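Local coordinates for plasmid pRiA4b Orf3-like domain-containing protein (Methanosarcina mazei, PDB 2I1S) that is of unknown function but belongs to the plasmid pRiA4b ORF-3-like family, whose fold here combines a large mixed beta sheet with several helices, at residues A[5-11]-A[25-31]. Sequence-based numbering, arbitrary orientation.
Sequences FEKVYHL and RIQVPEN
Backbone bonds pair Y9 with V28 and L11 with I26, both antiparallel hydrogen-bonded pairs in which each residue gives its N-H to the other; H10 and Q27 form the non-hydrogen-bonded pair between them, and V8 and P29 the outermost one. Together they make the open end of a hairpin, whose strand segments 7-11 and 25-29 run antiparallel, their N-to-C directions 151° apart. Beyond P29 the backbone gives one more bond, E30 N to K7 O (3.1 Å), and the E30 side chain supplies the returning acceptor: its OE2 takes K7 N at 3.0 Å, much as a strand carbonyl would. E6 N is a second donor to OE2, from the same face of the carboxylate. E30 CG sits between its own N and carbonyl carbon (chi1 66°) and the chain then runs extended, which carries OE2 to the two amides.

Three CH-pi contacts flank the strands. P29 CB stands 3.6 Å from the F5 ring centroid, almost on the ring normal; E30 CA lies over a face of the Y9 ring, nearer its rim; and the Q27 amide stacks on the H10 imidazole with planes 24° apart, Q27 CG being 3.8 Å from the ring centroid. On the face bearing Y9, L11, I26 and V28, L11 CD1 meets V28 CG2 at 3.7 Å, and helix 34-44 covers L11 and I26. The chemistry implies that E30, through its backbone N-H and twice-gripped OE2 together, carries the pairing past P29.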
loop_
_atom_site.group_PDB
_atom_site.type_symbol
_atom_site.label_atom_id
_atom_site.label_comp_id
_atom_site.label_asym_id
_atom_site.label_seq_id
_atom_site.Cartn_x
_atom_site.Cartn_y
_atom_site.Cartn_z
ATOM N N PHE A 5 12.814 -19.720 0.382
ATOM C CA PHE A 5 12.843 -18.797 1.542
ATOM C C PHE A 5 12.327 -19.555 2.772
ATOM O O PHE A 5 11.538 -20.515 2.639
ATOM C CB PHE A 5 12.007 -17.510 1.288
ATOM C CG PHE A 5 10.515 -17.767 1.042
ATOM C CD1 PHE A 5 10.056 -18.171 -0.222
ATOM C CD2 PHE A 5 9.581 -17.581 2.058
ATOM C CE1 PHE A 5 8.709 -18.418 -0.454
ATOM C CE2 PHE A 5 8.230 -17.820 1.838
ATOM C CZ PHE A 5 7.789 -18.237 0.574
ATOM N N GLU A 6 12.751 -19.113 3.956
ATOM C CA GLU A 6 12.311 -19.729 5.219
ATOM C C GLU A 6 11.264 -18.867 5.925
ATOM O O GLU A 6 10.177 -19.370 6.267
ATOM C CB GLU A 6 13.493 -19.953 6.179
ATOM C CG GLU A 6 14.836 -20.316 5.519
ATOM C CD GLU A 6 15.016 -21.835 5.286
ATOM O OE1 GLU A 6 16.205 -22.294 5.294
ATOM O OE2 GLU A 6 13.990 -22.569 5.104
ATOM N N LYS A 7 11.592 -17.581 6.148
ATOM C CA LYS A 7 10.734 -16.680 6.957
ATOM C C LYS A 7 9.777 -15.808 6.129
ATOM O O LYS A 7 10.014 -15.553 4.925
ATOM C CB LYS A 7 11.594 -15.787 7.873
ATOM C CG LYS A 7 12.940 -16.438 8.289
ATOM C CD LYS A 7 13.517 -15.873 9.583
ATOM C CE LYS A 7 12.999 -16.633 10.829
ATOM N NZ LYS A 7 13.325 -18.099 10.792
ATOM N N VAL A 8 8.686 -15.377 6.765
ATOM C CA VAL A 8 7.803 -14.372 6.175
ATOM C C VAL A 8 7.684 -13.076 7.017
ATOM O O VAL A 8 7.652 -13.103 8.248
ATOM C CB VAL A 8 6.427 -14.953 5.740
ATOM C CG1 VAL A 8 6.642 -16.048 4.734
ATOM C CG2 VAL A 8 5.666 -15.487 6.890
ATOM N N TYR A 9 7.648 -11.943 6.326
ATOM C CA TYR A 9 7.473 -10.637 6.956
ATOM C C TYR A 9 5.972 -10.315 7.057
ATOM O O TYR A 9 5.285 -10.258 6.029
ATOM C CB TYR A 9 8.214 -9.584 6.120
ATOM C CG TYR A 9 9.749 -9.688 6.137
ATOM C CD1 TYR A 9 10.400 -10.758 6.784
ATOM C CD2 TYR A 9 10.543 -8.701 5.517
ATOM C CE1 TYR A 9 11.796 -10.850 6.824
ATOM C CE2 TYR A 9 11.935 -8.772 5.545
ATOM C CZ TYR A 9 12.564 -9.860 6.206
ATOM O OH TYR A 9 13.964 -9.957 6.235
ATOM N N HIS A 10 5.474 -10.131 8.291
ATOM C CA HIS A 10 4.116 -9.637 8.556
ATOM C C HIS A 10 4.119 -8.098 8.565
ATOM O O HIS A 10 4.661 -7.459 9.504
ATOM C CB HIS A 10 3.564 -10.177 9.882
ATOM C CG HIS A 10 3.625 -11.673 9.993
ATOM N ND1 HIS A 10 2.561 -12.434 10.430
ATOM C CD2 HIS A 10 4.622 -12.553 9.719
ATOM C CE1 HIS A 10 2.896 -13.716 10.423
ATOM N NE2 HIS A 10 4.141 -13.814 9.989
ATOM N N LEU A 11 3.518 -7.520 7.510
ATOM C CA LEU A 11 3.583 -6.084 7.242
ATOM C C LEU A 11 2.238 -5.452 7.488
ATOM O O LEU A 11 1.227 -6.028 7.097
ATOM C CB LEU A 11 3.980 -5.845 5.769
ATOM C CG LEU A 11 5.350 -6.379 5.335
ATOM C CD1 LEU A 11 5.568 -6.113 3.834
ATOM C CD2 LEU A 11 6.549 -5.821 6.187
ATOM N N ARG A 25 -3.272 -5.988 6.190
ATOM C CA ARG A 25 -2.131 -6.732 6.736
ATOM C C ARG A 25 -1.798 -7.843 5.747
ATOM O O ARG A 25 -2.680 -8.543 5.290
ATOM C CB ARG A 25 -2.415 -7.241 8.183
ATOM C CG ARG A 25 -1.636 -6.473 9.230
ATOM C CD ARG A 25 -1.889 -6.924 10.684
ATOM N NE ARG A 25 -2.896 -6.021 11.183
ATOM C CZ ARG A 25 -2.732 -5.029 12.043
ATOM N NH1 ARG A 25 -1.596 -4.814 12.659
ATOM N NH2 ARG A 25 -3.765 -4.266 12.307
ATOM N N ILE A 26 -0.544 -7.935 5.344
ATOM C CA ILE A 26 -0.121 -8.972 4.401
ATOM C C ILE A 26 1.127 -9.676 4.918
ATOM O O ILE A 26 1.901 -9.083 5.687
ATOM C CB ILE A 26 0.158 -8.414 2.958
ATOM C CG1 ILE A 26 1.396 -7.489 2.936
ATOM C CG2 ILE A 26 -1.122 -7.804 2.332
ATOM C CD1 ILE A 26 1.873 -7.027 1.505
ATOM N N GLN A 27 1.339 -10.925 4.497
ATOM C CA GLN A 27 2.626 -11.586 4.777
ATOM C C GLN A 27 3.390 -11.850 3.470
ATOM O O GLN A 27 2.839 -12.399 2.505
ATOM C CB GLN A 27 2.419 -12.855 5.575
ATOM C CG GLN A 27 1.657 -12.655 6.893
ATOM C CD GLN A 27 1.344 -13.968 7.568
ATOM O OE1 GLN A 27 1.991 -14.974 7.275
ATOM N NE2 GLN A 27 0.359 -13.979 8.483
ATOM N N VAL A 28 4.655 -11.454 3.422
ATOM C CA VAL A 28 5.432 -11.634 2.186
ATOM C C VAL A 28 6.686 -12.517 2.389
ATOM O O VAL A 28 7.235 -12.534 3.479
ATOM C CB VAL A 28 5.809 -10.255 1.527
ATOM C CG1 VAL A 28 4.566 -9.537 1.069
ATOM C CG2 VAL A 28 6.599 -9.383 2.482
ATOM N N PRO A 29 7.121 -13.264 1.338
ATOM C CA PRO A 29 8.399 -13.958 1.445
ATOM C C PRO A 29 9.515 -12.995 1.828
ATOM O O PRO A 29 9.564 -11.850 1.318
ATOM C CB PRO A 29 8.632 -14.507 0.018
ATOM C CG PRO A 29 7.253 -14.706 -0.531
ATOM C CD PRO A 29 6.461 -13.542 0.041
ATOM N N GLU A 30 10.391 -13.455 2.718
ATOM C CA GLU A 30 11.536 -12.670 3.163
ATOM C C GLU A 30 12.481 -12.278 2.012
ATOM O O GLU A 30 13.108 -11.228 2.068
ATOM C CB GLU A 30 12.295 -13.393 4.304
ATOM C CG GLU A 30 12.967 -14.722 3.887
ATOM C CD GLU A 30 13.851 -15.342 4.978
ATOM O OE1 GLU A 30 14.256 -14.614 5.922
ATOM O OE2 GLU A 30 14.138 -16.563 4.877
ATOM N N ASN A 31 12.555 -13.098 0.957
ATOM C CA ASN A 31 13.474 -12.830 -0.157
ATOM C C ASN A 31 12.925 -11.859 -1.235
ATOM O O ASN A 31 13.521 -11.670 -2.321
ATOM C CB ASN A 31 13.991 -14.148 -0.767
ATOM C CG ASN A 31 12.904 -14.921 -1.527
ATOM O OD1 ASN A 31 11.690 -14.677 -1.358
ATOM N ND2 ASN A 31 13.338 -15.865 -2.368
#